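PDB 4DBF: 2-hydroxyhepta-2,4-diene-1,7-dioate isomerase, which probably acts as a magnesium-dependent oxaloacetate decarboxylase of the fumarylacetoacetate hydrolase (FAH) family, and possibly as an isomerase. Local coordinates for residues C33-E38 and L47-I52; L214-E219 and A264-D269; K82-G87 and L109-P114; D206-K211 and S226-M231. All coordinates share one frame; numbering follows the deposited sequence.

Contact 1 (C33-E38 and L47-I52); sequences CFCSIE and LTAREI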
loop_
_atom_site.group_PDB
_atom_site.type_symbol
_atom_site.label_atom_id
_atom_site.label_comp_id
_atom_site.label_asym_id
_atom_site.label_seq_id
_atom_site.Cartn_x
_atom_site.Cartn_y
_atom_site.Cartn_z
ATOM N N CYS A 33 20.934 -3.742 -10.629
ATOM C CA CYS A 33 21.503 -2.683 -9.858
ATOM C C CYS A 33 20.814 -1.361 -10.127
ATOM O O CYS A 33 20.074 -1.241 -11.044
ATOM C CB CYS A 33 22.996 -2.543 -10.147
ATOM S SG CYS A 33 23.371 -2.145 -11.841
ATOM N N PHE A 34 21.073 -0.412 -9.257
ATOM C CA PHE A 34 20.855 0.989 -9.500
ATOM C C PHE A 34 21.961 1.557 -10.372
ATOM O O PHE A 34 23.071 1.125 -10.328
ATOM C CB PHE A 34 20.767 1.769 -8.200
ATOM C CG PHE A 34 19.471 1.589 -7.490
ATOM C CD1 PHE A 34 18.354 2.227 -7.930
ATOM C CD2 PHE A 34 19.372 0.750 -6.411
ATOM C CE1 PHE A 34 17.164 2.059 -7.285
ATOM C CE2 PHE A 34 18.180 0.579 -5.761
ATOM C CZ PHE A 34 17.080 1.238 -6.200
ATOM N N CYS A 35 21.607 2.537 -11.163
ATOM C CA CYS A 35 22.515 3.161 -12.064
ATOM C C CYS A 35 22.148 4.593 -12.403
ATOM O O CYS A 35 21.068 5.052 -12.189
ATOM C CB CYS A 35 22.555 2.399 -13.344
ATOM S SG CYS A 35 21.060 2.557 -14.305
ATOM N N SER A 36 23.100 5.257 -12.986
ATOM C CA SER A 36 22.908 6.569 -13.460
ATOM C C SER A 36 22.906 6.431 -14.946
ATOM O O SER A 36 23.623 5.636 -15.463
ATOM C CB SER A 36 24.073 7.408 -12.979
ATOM O OG SER A 36 24.227 8.534 -13.742
ATOM N N ILE A 37 22.088 7.204 -15.620
ATOM C CA ILE A 37 21.927 7.130 -17.043
ATOM C C ILE A 37 22.517 8.386 -17.644
ATOM O O ILE A 37 22.083 9.442 -17.343
ATOM C CB ILE A 37 20.460 7.082 -17.427
ATOM C CG1 ILE A 37 19.760 5.958 -16.689
ATOM C CG2 ILE A 37 20.303 6.963 -18.917
ATOM C CD1 ILE A 37 20.062 4.637 -17.243
ATOM N N GLU A 38 23.504 8.228 -18.498
ATOM C CA GLU A 38 24.280 9.337 -18.978
ATOM C C GLU A 38 24.401 9.448 -20.478
ATOM O O GLU A 38 24.443 8.466 -21.169
ATOM C CB GLU A 38 25.631 9.300 -18.317
ATOM C CG GLU A 38 25.448 9.426 -16.823
ATOM C CD GLU A 38 26.680 9.796 -16.083
ATOM O OE1 GLU A 38 27.684 10.116 -16.734
ATOM O OE2 GLU A 38 26.606 9.766 -14.848
ATOM N N LEU A 47 23.038 6.413 -24.961
ATOM C CA LEU A 47 23.109 6.527 -23.521
ATOM C C LEU A 47 23.901 5.405 -22.907
ATOM O O LEU A 47 24.014 4.371 -23.474
ATOM C CB LEU A 47 21.694 6.551 -22.936
ATOM C CG LEU A 47 20.685 7.599 -23.388
ATOM C CD1 LEU A 47 19.394 7.520 -22.614
ATOM C CD2 LEU A 47 21.256 8.968 -23.236
ATOM N N THR A 48 24.435 5.656 -21.732
ATOM C CA THR A 48 25.229 4.724 -20.994
ATOM C C THR A 48 24.699 4.566 -19.557
ATOM O O THR A 48 24.312 5.512 -18.955
ATOM C CB THR A 48 26.704 5.165 -20.992
ATOM O OG1 THR A 48 27.210 5.108 -22.313
ATOM C CG2 THR A 48 27.519 4.300 -20.149
ATOM N N ALA A 49 24.673 3.348 -19.053
ATOM C CA ALA A 49 24.340 3.081 -17.678
ATOM C C ALA A 49 25.581 2.854 -16.819
ATOM O O ALA A 49 26.419 2.079 -17.141
ATOM C CB ALA A 49 23.401 1.902 -17.569
ATOM N N ARG A 50 25.645 3.559 -15.716
ATOM C CA ARG A 50 26.753 3.503 -14.829
ATOM C C ARG A 50 26.282 3.015 -13.483
ATOM O O ARG A 50 25.545 3.670 -12.835
ATOM C CB ARG A 50 27.357 4.891 -14.651
ATOM C CG ARG A 50 27.999 5.491 -15.862
ATOM C CD ARG A 50 29.400 5.980 -15.508
ATOM N NE ARG A 50 29.472 7.393 -15.484
ATOM C CZ ARG A 50 30.372 8.121 -14.843
ATOM N NH1 ARG A 50 31.329 7.592 -14.122
ATOM N NH2 ARG A 50 30.297 9.413 -14.927
ATOM N N GLU A 51 26.735 1.846 -13.084
ATOM C CA GLU A 51 26.335 1.289 -11.842
ATOM C C GLU A 51 26.716 2.177 -10.677
ATOM O O GLU A 51 27.785 2.685 -10.621
ATOM C CB GLU A 51 26.906 -0.088 -11.658
ATOM C CG GLU A 51 26.633 -0.652 -10.303
ATOM C CD GLU A 51 27.270 -1.983 -10.073
ATOM O OE1 GLU A 51 28.446 -2.127 -10.343
ATOM O OE2 GLU A 51 26.587 -2.877 -9.633
ATOM N N ILE A 52 25.803 2.358 -9.759
ATOM C CA ILE A 52 26.112 3.047 -8.554
ATOM C C ILE A 52 26.151 2.125 -7.364
ATOM O O ILE A 52 25.528 1.122 -7.328
ATOM C CB ILE A 52 25.192 4.232 -8.245
ATOM C CG1 ILE A 52 23.768 3.794 -8.140
ATOM C CG2 ILE A 52 25.266 5.319 -9.288
ATOM C CD1 ILE A 52 22.923 4.899 -7.618
HETATM O O HOH W 1 23.245 -0.200 -7.195
HETATM O O HOH W 2 26.739 7.676 -23.372
#

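Contact 2 (L214-E219 and A264-D269); sequences LTHDGE and AMVDGD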
loop_
_atom_site.group_PDB
_atom_site.type_symbol
_atom_site.label_atom_id
_atom_site.label_comp_id
_atom_site.label_asym_id
_atom_site.label_seq_id
_atom_site.Cartn_x
_atom_site.Cartn_y
_atom_site.Cartn_z
ATOM N N LEU A 214 -1.542 5.324 -28.355
ATOM C CA LEU A 214 -2.010 3.963 -28.331
ATOM C C LEU A 214 -1.898 3.360 -29.720
ATOM O O LEU A 214 -2.469 3.890 -30.682
ATOM C CB LEU A 214 -3.475 3.881 -27.890
ATOM C CG LEU A 214 -4.189 2.525 -27.743
ATOM C CD1 LEU A 214 -3.577 1.597 -26.673
ATOM C CD2 LEU A 214 -5.702 2.725 -27.443
ATOM N N THR A 215 -1.185 2.243 -29.808
ATOM C CA THR A 215 -1.142 1.516 -31.047
ATOM C C THR A 215 -2.189 0.398 -30.938
ATOM O O THR A 215 -2.078 -0.481 -30.086
ATOM C CB THR A 215 0.280 0.939 -31.247
ATOM O OG1 THR A 215 1.235 2.021 -31.266
ATOM C CG2 THR A 215 0.386 0.009 -32.547
ATOM N N HIS A 216 -3.188 0.426 -31.823
ATOM C CA HIS A 216 -4.246 -0.593 -31.861
ATOM C C HIS A 216 -4.415 -0.990 -33.333
ATOM O O HIS A 216 -4.505 -0.117 -34.211
ATOM C CB HIS A 216 -5.581 -0.046 -31.295
ATOM C CG HIS A 216 -6.694 -1.045 -31.282
ATOM N ND1 HIS A 216 -7.878 -0.853 -31.967
ATOM C CD2 HIS A 216 -6.798 -2.259 -30.688
ATOM C CE1 HIS A 216 -8.668 -1.903 -31.785
ATOM N NE2 HIS A 216 -8.036 -2.772 -31.011
ATOM N N ASP A 217 -4.410 -2.291 -33.585
ATOM C CA ASP A 217 -4.530 -2.818 -34.966
ATOM C C ASP A 217 -3.447 -2.225 -35.847
ATOM O O ASP A 217 -3.743 -1.722 -36.913
ATOM C CB ASP A 217 -5.897 -2.433 -35.534
ATOM C CG ASP A 217 -6.997 -3.272 -34.986
ATOM O OD1 ASP A 217 -6.698 -4.392 -34.536
ATOM O OD2 ASP A 217 -8.162 -2.807 -34.990
ATOM N N GLY A 218 -2.221 -2.195 -35.334
ATOM C CA GLY A 218 -1.065 -1.622 -36.027
ATOM C C GLY A 218 -1.073 -0.125 -36.320
ATOM O O GLY A 218 -0.100 0.394 -36.863
ATOM N N GLU A 219 -2.164 0.565 -35.993
ATOM C CA GLU A 219 -2.270 2.004 -36.154
ATOM C C GLU A 219 -2.061 2.694 -34.797
ATOM O O GLU A 219 -2.599 2.271 -33.770
ATOM C CB GLU A 219 -3.638 2.379 -36.747
ATOM C CG GLU A 219 -3.937 3.876 -36.741
ATOM C CD GLU A 219 -4.903 4.313 -37.839
ATOM O OE1 GLU A 219 -5.374 3.439 -38.624
ATOM O OE2 GLU A 219 -5.182 5.545 -37.928
ATOM N N ALA A 264 -9.944 2.661 -24.044
ATOM C CA ALA A 264 -9.687 1.282 -23.625
ATOM C C ALA A 264 -8.571 0.588 -24.427
ATOM O O ALA A 264 -8.360 0.855 -25.617
ATOM C CB ALA A 264 -10.977 0.432 -23.637
ATOM N N MET A 265 -7.864 -0.302 -23.752
ATOM C CA MET A 265 -6.736 -1.001 -24.324
ATOM C C MET A 265 -7.126 -2.456 -24.314
ATOM O O MET A 265 -7.769 -2.911 -23.353
ATOM C CB MET A 265 -5.526 -0.833 -23.379
ATOM C CG MET A 265 -5.051 0.559 -23.291
ATOM S SD MET A 265 -3.499 0.540 -22.359
ATOM C CE MET A 265 -3.856 -0.064 -20.785
ATOM N N VAL A 266 -6.689 -3.200 -25.335
ATOM C CA VAL A 266 -6.934 -4.625 -25.440
ATOM C C VAL A 266 -5.677 -5.417 -25.795
ATOM O O VAL A 266 -4.636 -4.862 -26.182
ATOM C CB VAL A 266 -8.049 -4.974 -26.500
ATOM C CG1 VAL A 266 -9.439 -4.303 -26.129
ATOM C CG2 VAL A 266 -7.568 -4.613 -27.951
ATOM N N ASP A 267 -5.786 -6.737 -25.683
ATOM C CA ASP A 267 -4.654 -7.627 -25.939
ATOM C C ASP A 267 -4.078 -7.302 -27.304
ATOM O O ASP A 267 -4.829 -7.092 -28.222
ATOM C CB ASP A 267 -5.115 -9.067 -25.841
ATOM C CG ASP A 267 -4.093 -10.013 -26.359
ATOM O OD1 ASP A 267 -3.112 -10.299 -25.651
ATOM O OD2 ASP A 267 -4.264 -10.436 -27.517
ATOM N N GLY A 268 -2.749 -7.185 -27.420
ATOM C CA GLY A 268 -2.122 -6.726 -28.686
ATOM C C GLY A 268 -1.731 -5.259 -28.830
ATOM O O GLY A 268 -0.843 -4.941 -29.637
ATOM N N ASP A 269 -2.413 -4.351 -28.114
ATOM C CA ASP A 269 -2.126 -2.929 -28.201
ATOM C C ASP A 269 -0.753 -2.667 -27.625
ATOM O O ASP A 269 -0.123 -3.543 -26.978
ATOM C CB ASP A 269 -3.161 -2.074 -27.400
ATOM C CG ASP A 269 -4.549 -2.121 -28.026
ATOM O OD1 ASP A 269 -4.651 -2.702 -29.171
ATOM O OD2 ASP A 269 -5.522 -1.607 -27.413
HETATM O O HOH W 3 -3.899 -4.255 -31.440
#

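Contact 3 (K82-G87 and L109-P114); sequences KVVAIG and LFLKPP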
loop_
_atom_site.group_PDB
_atom_site.type_symbol
_atom_site.label_atom_id
_atom_site.label_comp_id
_atom_site.label_asym_id
_atom_site.label_seq_id
_atom_site.Cartn_x
_atom_site.Cartn_y
_atom_site.Cartn_z
ATOM N N LYS A 82 4.956 2.244 -1.044
ATOM C CA LYS A 82 3.619 2.489 -1.491
ATOM C C LYS A 82 3.573 3.489 -2.631
ATOM O O LYS A 82 4.496 4.188 -2.870
ATOM C CB LYS A 82 2.742 2.952 -0.348
ATOM C CG LYS A 82 3.257 4.149 0.401
ATOM C CD LYS A 82 2.407 4.454 1.604
ATOM C CE LYS A 82 2.834 5.729 2.278
ATOM N NZ LYS A 82 4.150 5.657 2.905
ATOM N N VAL A 83 2.450 3.495 -3.316
ATOM C CA VAL A 83 2.183 4.392 -4.406
ATOM C C VAL A 83 0.924 5.164 -4.061
ATOM O O VAL A 83 -0.104 4.589 -3.858
ATOM C CB VAL A 83 1.979 3.670 -5.724
ATOM C CG1 VAL A 83 1.672 4.675 -6.808
ATOM C CG2 VAL A 83 3.161 2.804 -6.029
ATOM N N VAL A 84 1.055 6.465 -3.929
ATOM C CA VAL A 84 -0.069 7.288 -3.545
ATOM C C VAL A 84 -0.475 8.094 -4.739
ATOM O O VAL A 84 0.330 8.690 -5.352
ATOM C CB VAL A 84 0.242 8.232 -2.394
ATOM C CG1 VAL A 84 -1.006 8.992 -2.009
ATOM C CG2 VAL A 84 0.819 7.495 -1.214
ATOM N N ALA A 85 -1.744 8.023 -5.077
ATOM C CA ALA A 85 -2.231 8.617 -6.277
ATOM C C ALA A 85 -3.400 9.573 -6.036
ATOM O O ALA A 85 -4.117 9.412 -5.128
ATOM C CB ALA A 85 -2.611 7.555 -7.259
ATOM N N ILE A 86 -3.532 10.562 -6.892
ATOM C CA ILE A 86 -4.588 11.555 -6.789
ATOM C C ILE A 86 -5.599 11.404 -7.923
ATOM O O ILE A 86 -5.249 11.428 -9.071
ATOM C CB ILE A 86 -4.053 13.007 -6.810
ATOM C CG1 ILE A 86 -2.843 13.175 -5.917
ATOM C CG2 ILE A 86 -5.114 13.981 -6.377
ATOM C CD1 ILE A 86 -3.096 12.795 -4.492
ATOM N N GLY A 87 -6.856 11.267 -7.562
ATOM C CA GLY A 87 -7.922 11.317 -8.515
ATOM C C GLY A 87 -8.590 12.680 -8.541
ATOM O O GLY A 87 -8.493 13.439 -7.634
ATOM N N LEU A 109 -7.280 11.187 -2.710
ATOM C CA LEU A 109 -6.131 10.342 -2.640
ATOM C C LEU A 109 -6.538 8.887 -2.727
ATOM O O LEU A 109 -7.532 8.515 -2.235
ATOM C CB LEU A 109 -5.463 10.624 -1.313
ATOM C CG LEU A 109 -4.230 9.953 -0.796
ATOM C CD1 LEU A 109 -3.656 10.795 0.329
ATOM C CD2 LEU A 109 -4.610 8.600 -0.283
ATOM N N PHE A 110 -5.727 8.072 -3.365
ATOM C CA PHE A 110 -5.895 6.636 -3.287
ATOM C C PHE A 110 -4.546 5.916 -3.374
ATOM O O PHE A 110 -3.533 6.524 -3.604
ATOM C CB PHE A 110 -6.919 6.121 -4.297
ATOM C CG PHE A 110 -6.498 6.237 -5.707
ATOM C CD1 PHE A 110 -6.663 7.385 -6.382
ATOM C CD2 PHE A 110 -5.962 5.185 -6.353
ATOM C CE1 PHE A 110 -6.266 7.510 -7.669
ATOM C CE2 PHE A 110 -5.553 5.295 -7.637
ATOM C CZ PHE A 110 -5.696 6.460 -8.302
ATOM N N LEU A 111 -4.579 4.624 -3.154
ATOM C CA LEU A 111 -3.365 3.828 -3.146
ATOM C C LEU A 111 -3.333 2.812 -4.265
ATOM O O LEU A 111 -4.320 2.247 -4.547
ATOM C CB LEU A 111 -3.216 3.118 -1.824
ATOM C CG LEU A 111 -3.175 3.990 -0.572
ATOM C CD1 LEU A 111 -3.278 3.215 0.705
ATOM C CD2 LEU A 111 -1.960 4.844 -0.582
ATOM N N LYS A 112 -2.163 2.607 -4.849
ATOM C CA LYS A 112 -1.887 1.442 -5.674
ATOM C C LYS A 112 -0.868 0.604 -4.915
ATOM O O LYS A 112 0.017 1.138 -4.358
ATOM C CB LYS A 112 -1.340 1.804 -7.050
ATOM C CG LYS A 112 -2.313 2.437 -8.021
ATOM C CD LYS A 112 -1.640 3.039 -9.236
ATOM C CE LYS A 112 -1.520 2.095 -10.408
ATOM N NZ LYS A 112 -2.738 1.921 -11.196
ATOM N N PRO A 113 -1.046 -0.705 -4.883
ATOM C CA PRO A 113 -0.162 -1.576 -4.143
ATOM C C PRO A 113 1.147 -1.737 -4.889
ATOM O O PRO A 113 1.126 -1.640 -6.077
ATOM C CB PRO A 113 -0.919 -2.876 -4.147
ATOM C CG PRO A 113 -1.576 -2.893 -5.448
ATOM C CD PRO A 113 -1.972 -1.482 -5.710
ATOM N N PRO A 114 2.239 -1.984 -4.173
ATOM C CA PRO A 114 3.567 -2.152 -4.778
ATOM C C PRO A 114 3.648 -3.249 -5.832
ATOM O O PRO A 114 4.406 -3.206 -6.755
ATOM C CB PRO A 114 4.445 -2.516 -3.590
ATOM C CG PRO A 114 3.749 -1.969 -2.433
ATOM C CD PRO A 114 2.295 -2.051 -2.723
HETATM O O HOH W 4 0.396 1.761 -2.023
#

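Contact 4 (D206-K211 and S226-M231); sequences DNLPIK and SNSNQM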
loop_
_atom_site.group_PDB
_atom_site.type_symbol
_atom_site.label_atom_id
_atom_site.label_comp_id
_atom_site.label_asym_id
_atom_site.label_seq_id
_atom_site.Cartn_x
_atom_site.Cartn_y
_atom_site.Cartn_z
ATOM N N ASP A 206 4.291 24.562 -15.030
ATOM C CA ASP A 206 3.367 25.533 -15.619
ATOM C C ASP A 206 3.081 25.247 -17.095
ATOM O O ASP A 206 2.165 25.837 -17.688
ATOM C CB ASP A 206 3.945 26.960 -15.449
ATOM C CG ASP A 206 3.439 27.649 -14.201
ATOM O OD1 ASP A 206 3.419 28.917 -14.143
ATOM O OD2 ASP A 206 3.001 26.924 -13.287
ATOM N N ASN A 207 3.886 24.373 -17.699
ATOM C CA ASN A 207 3.713 23.998 -19.087
ATOM C C ASN A 207 4.426 22.677 -19.384
ATOM O O ASN A 207 5.487 22.677 -19.971
ATOM C CB ASN A 207 4.216 25.110 -20.033
ATOM C CG ASN A 207 3.867 24.838 -21.492
ATOM O OD1 ASN A 207 2.919 24.084 -21.795
ATOM N ND2 ASN A 207 4.638 25.443 -22.415
ATOM N N LEU A 208 3.866 21.572 -18.901
ATOM C CA LEU A 208 4.366 20.243 -19.202
ATOM C C LEU A 208 3.321 19.428 -19.980
ATOM O O LEU A 208 2.343 18.995 -19.382
ATOM C CB LEU A 208 4.647 19.503 -17.895
ATOM C CG LEU A 208 5.531 18.272 -18.055
ATOM C CD1 LEU A 208 6.878 18.659 -18.709
ATOM C CD2 LEU A 208 5.724 17.641 -16.656
ATOM N N PRO A 209 3.512 19.245 -21.303
ATOM C CA PRO A 209 2.630 18.438 -22.121
ATOM C C PRO A 209 2.782 16.967 -21.676
ATOM O O PRO A 209 3.874 16.542 -21.383
ATOM C CB PRO A 209 3.189 18.616 -23.540
ATOM C CG PRO A 209 4.192 19.757 -23.458
ATOM C CD PRO A 209 4.672 19.769 -22.077
ATOM N N ILE A 210 1.700 16.218 -21.533
ATOM C CA ILE A 210 1.830 14.803 -21.206
ATOM C C ILE A 210 1.010 14.068 -22.251
ATOM O O ILE A 210 -0.199 14.268 -22.313
ATOM C CB ILE A 210 1.304 14.516 -19.807
ATOM C CG1 ILE A 210 2.182 15.185 -18.742
ATOM C CG2 ILE A 210 1.214 12.976 -19.569
ATOM C CD1 ILE A 210 1.536 15.178 -17.363
ATOM N N LYS A 211 1.665 13.287 -23.110
ATOM C CA LYS A 211 0.996 12.729 -24.259
ATOM C C LYS A 211 1.029 11.224 -24.168
ATOM O O LYS A 211 1.970 10.677 -23.553
ATOM C CB LYS A 211 1.660 13.210 -25.544
ATOM C CG LYS A 211 1.381 14.725 -25.781
ATOM C CD LYS A 211 2.174 15.310 -26.980
ATOM C CE LYS A 211 1.618 16.719 -27.319
ATOM N NZ LYS A 211 2.103 17.108 -28.635
ATOM N N SER A 226 -2.590 16.135 -22.553
ATOM C CA SER A 226 -2.868 16.928 -21.388
ATOM C C SER A 226 -1.662 17.785 -21.005
ATOM O O SER A 226 -0.655 17.740 -21.639
ATOM C CB SER A 226 -3.267 16.008 -20.236
ATOM O OG SER A 226 -2.252 15.117 -19.907
ATOM N N ASN A 227 -1.799 18.580 -19.971
ATOM C CA ASN A 227 -0.704 19.410 -19.531
ATOM C C ASN A 227 -0.729 19.545 -18.040
ATOM O O ASN A 227 -1.767 19.664 -17.488
ATOM C CB ASN A 227 -0.779 20.754 -20.207
ATOM C CG ASN A 227 0.466 21.554 -20.045
ATOM O OD1 ASN A 227 0.756 22.026 -18.989
ATOM N ND2 ASN A 227 1.177 21.740 -21.113
ATOM N N SER A 228 0.422 19.502 -17.392
ATOM C CA SER A 228 0.479 19.639 -15.925
ATOM C C SER A 228 -0.123 20.931 -15.404
ATOM O O SER A 228 -0.411 21.067 -14.225
ATOM C CB SER A 228 1.913 19.532 -15.435
ATOM O OG SER A 228 2.592 20.696 -15.782
ATOM N N ASN A 229 -0.265 21.921 -16.275
ATOM C CA ASN A 229 -0.900 23.149 -15.862
ATOM C C ASN A 229 -2.421 23.027 -15.769
ATOM O O ASN A 229 -3.072 23.983 -15.389
ATOM C CB ASN A 229 -0.438 24.307 -16.766
ATOM C CG ASN A 229 -1.060 24.256 -18.162
ATOM O OD1 ASN A 229 -2.175 23.729 -18.370
ATOM N ND2 ASN A 229 -0.349 24.837 -19.123
ATOM N N GLN A 230 -3.001 21.861 -16.115
ATOM C CA GLN A 230 -4.400 21.552 -15.807
ATOM C C GLN A 230 -4.605 21.051 -14.346
ATOM O O GLN A 230 -5.731 20.776 -13.932
ATOM C CB GLN A 230 -4.911 20.426 -16.707
ATOM C CG GLN A 230 -4.897 20.676 -18.211
ATOM C CD GLN A 230 -5.518 19.522 -18.972
ATOM O OE1 GLN A 230 -6.695 19.177 -18.797
ATOM N NE2 GLN A 230 -4.739 18.914 -19.798
ATOM N N MET A 231 -3.524 20.843 -13.595
ATOM C CA MET A 231 -3.650 20.310 -12.232
ATOM C C MET A 231 -4.444 21.243 -11.331
ATOM O O MET A 231 -4.204 22.422 -11.338
ATOM C CB MET A 231 -2.264 20.080 -11.598
ATOM C CG MET A 231 -1.675 18.742 -12.024
ATOM S SD MET A 231 0.118 18.695 -11.748
ATOM C CE MET A 231 0.192 18.348 -10.049
#

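Contact 1 (C33-E38 and L47-I52)
I37 meets L47 and A49, and C35 meets A49, on the buried side of this strand pair, where apolar atoms pack closely. I37 CG2 comes to 3.8 Å from L47 CD1, the two branched chains crossing at an angle, while C35 SG lies over the methyl of A49. L47 and A49 also touch R22 and I26 of strand 22-28, which pairs with the other edge of strand 31-38. E51 shares the face of C35, I37 and A49: its extended chain runs past C33, with OE2 3.6 Å from C33 CB, and its carboxylate is held beyond the pair by a salt bridge to R65 and a hydrogen bond with T63. The backbone ladder is that of an antiparallel beta hairpin, strands 31-38 and 48-52, in the N-terminal part of the chain. S36 and R50 exchange two N-H...O=C bonds, E38 and T48 two more, and I52 N reaches F34 O in a nearly straight bond (174°).

The other face, with S36, E38, T48 and R50, is polar and more open. R50 bends at chi2 and chi3, bringing its guanidinium back across E38 in a long salt bridge, NH2 to OE1 3.3 Å. OE1 lies at the guanidinium edge, in its plane, where NH2 and more weakly NE point at it; the carboxylate plane is turned 78° from that of the guanidinium. E38 OE2 takes a 2.9 Å bond from S36 OG on its anti lone pair, which limits rotation of the carboxylate. F62 covers R50 by a cation-pi contact. At the hairpin's loop end a water links T48 OG1 to E38 O.

Contact 2 (L214-E219 and A264-D269)
L214 and D269 meet at an angle, the leucine methyl CD1 resting 3.8 Å from D269 CB. With CG of L214 placed opposite its backbone N (chi1 -178°), the side chain extends over the 264-269 loop; CD1 also touches M265 CG at 3.8 Å, and CD2 lies 3.7 Å from the carbonyl oxygen of A264. The H216 ring stands almost perpendicular to the D269 carboxylate, 87° between planes, although the closeness of the two groups in the model is doubtful. V266 CG2 approaches the same imidazole obliquely; the ring is probably turned over in the model, and no bond to its atoms is claimed.

The carboxylate itself is gripped within its own loop: V266 N donates to D269 OD2 over 2.9 Å, coming from well above the carboxylate plane. Beside it, D269 N bonds V266 O across a type II turn in which G268 has positive phi. A water connects the other oxygen, D269 OD1, to D217 N, at 2.9 and 3.0 Å, and so joins this turn to the type I' turn H216-E219.

That second turn is the tip of the hairpin of strands 209-216 and 219-227. The loop 264-269 leads into strand 270-275, the other neighbour of strand 209-216, while M265 packs inward on V133, F135, I271 and V285.

Contact 3 (K82-G87 and L109-P114)
A85 and F110 form the aromatic contact of this strand pair. The methyl CB of A85 sits over one face of the F110 ring, 3.7 Å from its centroid and 22° off the normal, a CH-pi contact. F110 can take this position because chi1 of 68° sets CG between its backbone N and carbonyl carbon, turning the ring back across the neighbouring strand; G87 N lies at the ring edge, and W180 meets the ring edge-to-face. This face borders the magnesium site of E136, E138 and D167, the F110 side chain lying about 4 Å from the ion.

Aliphatic packing occupies the reverse face, where V84 CG1 reaches L109 CG at 3.6 Å and V84 CG2 lies alongside L111 CD2. Helix 235-243 covers V84 and L109 there through I242, and L111 touches P113 of the second subunit.

Backbone hydrogen bonds set the register of this antiparallel pair, within the FAH-family C-terminal region: A85 and F110 bond reciprocally, at 2.8 Å for A85 N to F110 O and 2.7 Å for F110 N to A85 O, and K112 N adds a bond to V83 O.

Charge lies at the end of K112, whose bent chain takes NZ to a salt bridge with D167 and to the carbonyl oxygens of K184 and F189.

Contact 4 (D206-K211 and S226-M231)
I210 and S226 form an antiparallel hydrogen-bonded pair, I210 N to S226 O at 2.8 Å and S226 N to I210 O at 3.0 Å, and S228 N then continues the ladder to L208 O although its own segment has already turned into a 3-10 stretch. P209 and N227, the non-hydrogen-bonded pair between them, bring their CA atoms to 4.3 Å.

The N227 amide does most of the side-chain work. Its chi1 of -167° carries the group over L208, where ND2 donates to N207 OD1 at 3.0 Å; the donor lies in the plane of the N207 carbonyl, and the two amide planes are nearly parallel, 14° apart, with N207 OD1 tilted somewhat out of the N227 plane. On the other end of the group, OD1 accepts N229 N in the carbonyl plane, on a lone pair, at 2.9 Å. This is an Asx turn, and it starts the 3-10 segment where strand 219-227 leaves its hairpin with strand 209-216. The same OD1 receives a weak bond from L208 N. One amide thereby ties the loop before strand 209-216 to the turn after its partner strand.

N229 reaches farther along: its ND2 gives a proton to D206 O at 3.1 Å, with that oxygen in the amide plane but the donor well above the D206 carbonyl plane. S228 OG packs against L208 CB, 3.2 Å away, while hydrogen-bonding to L205 O. On the more buried side, I210 CB touches S226 OG, which hydrogen-bonds to Q224, and both L208 and I210 press on I275 of strand 270-275.

Contact 1 comes first along the chain and lies in the N-terminal region, whereas the other three belong to the FAH-family region; its centre is about 28 Å from that of contact 3, on the opposite side of the chain's centre. Contact 3 follows, and its strands run beside the magnesium site. Contacts 2 and 4 interleave: both use strand 209-216, which lies between 270-275 and 219-227 in one five-stranded sheet, and they sit at the turn and the open end of the 209-227 hairpin, centres about 24 Å apart. Contacts 3 and 4 come within about 7 Å at their nearest atoms without touching. Of the four, contact 3 alone borders both the metal site and the second subunit.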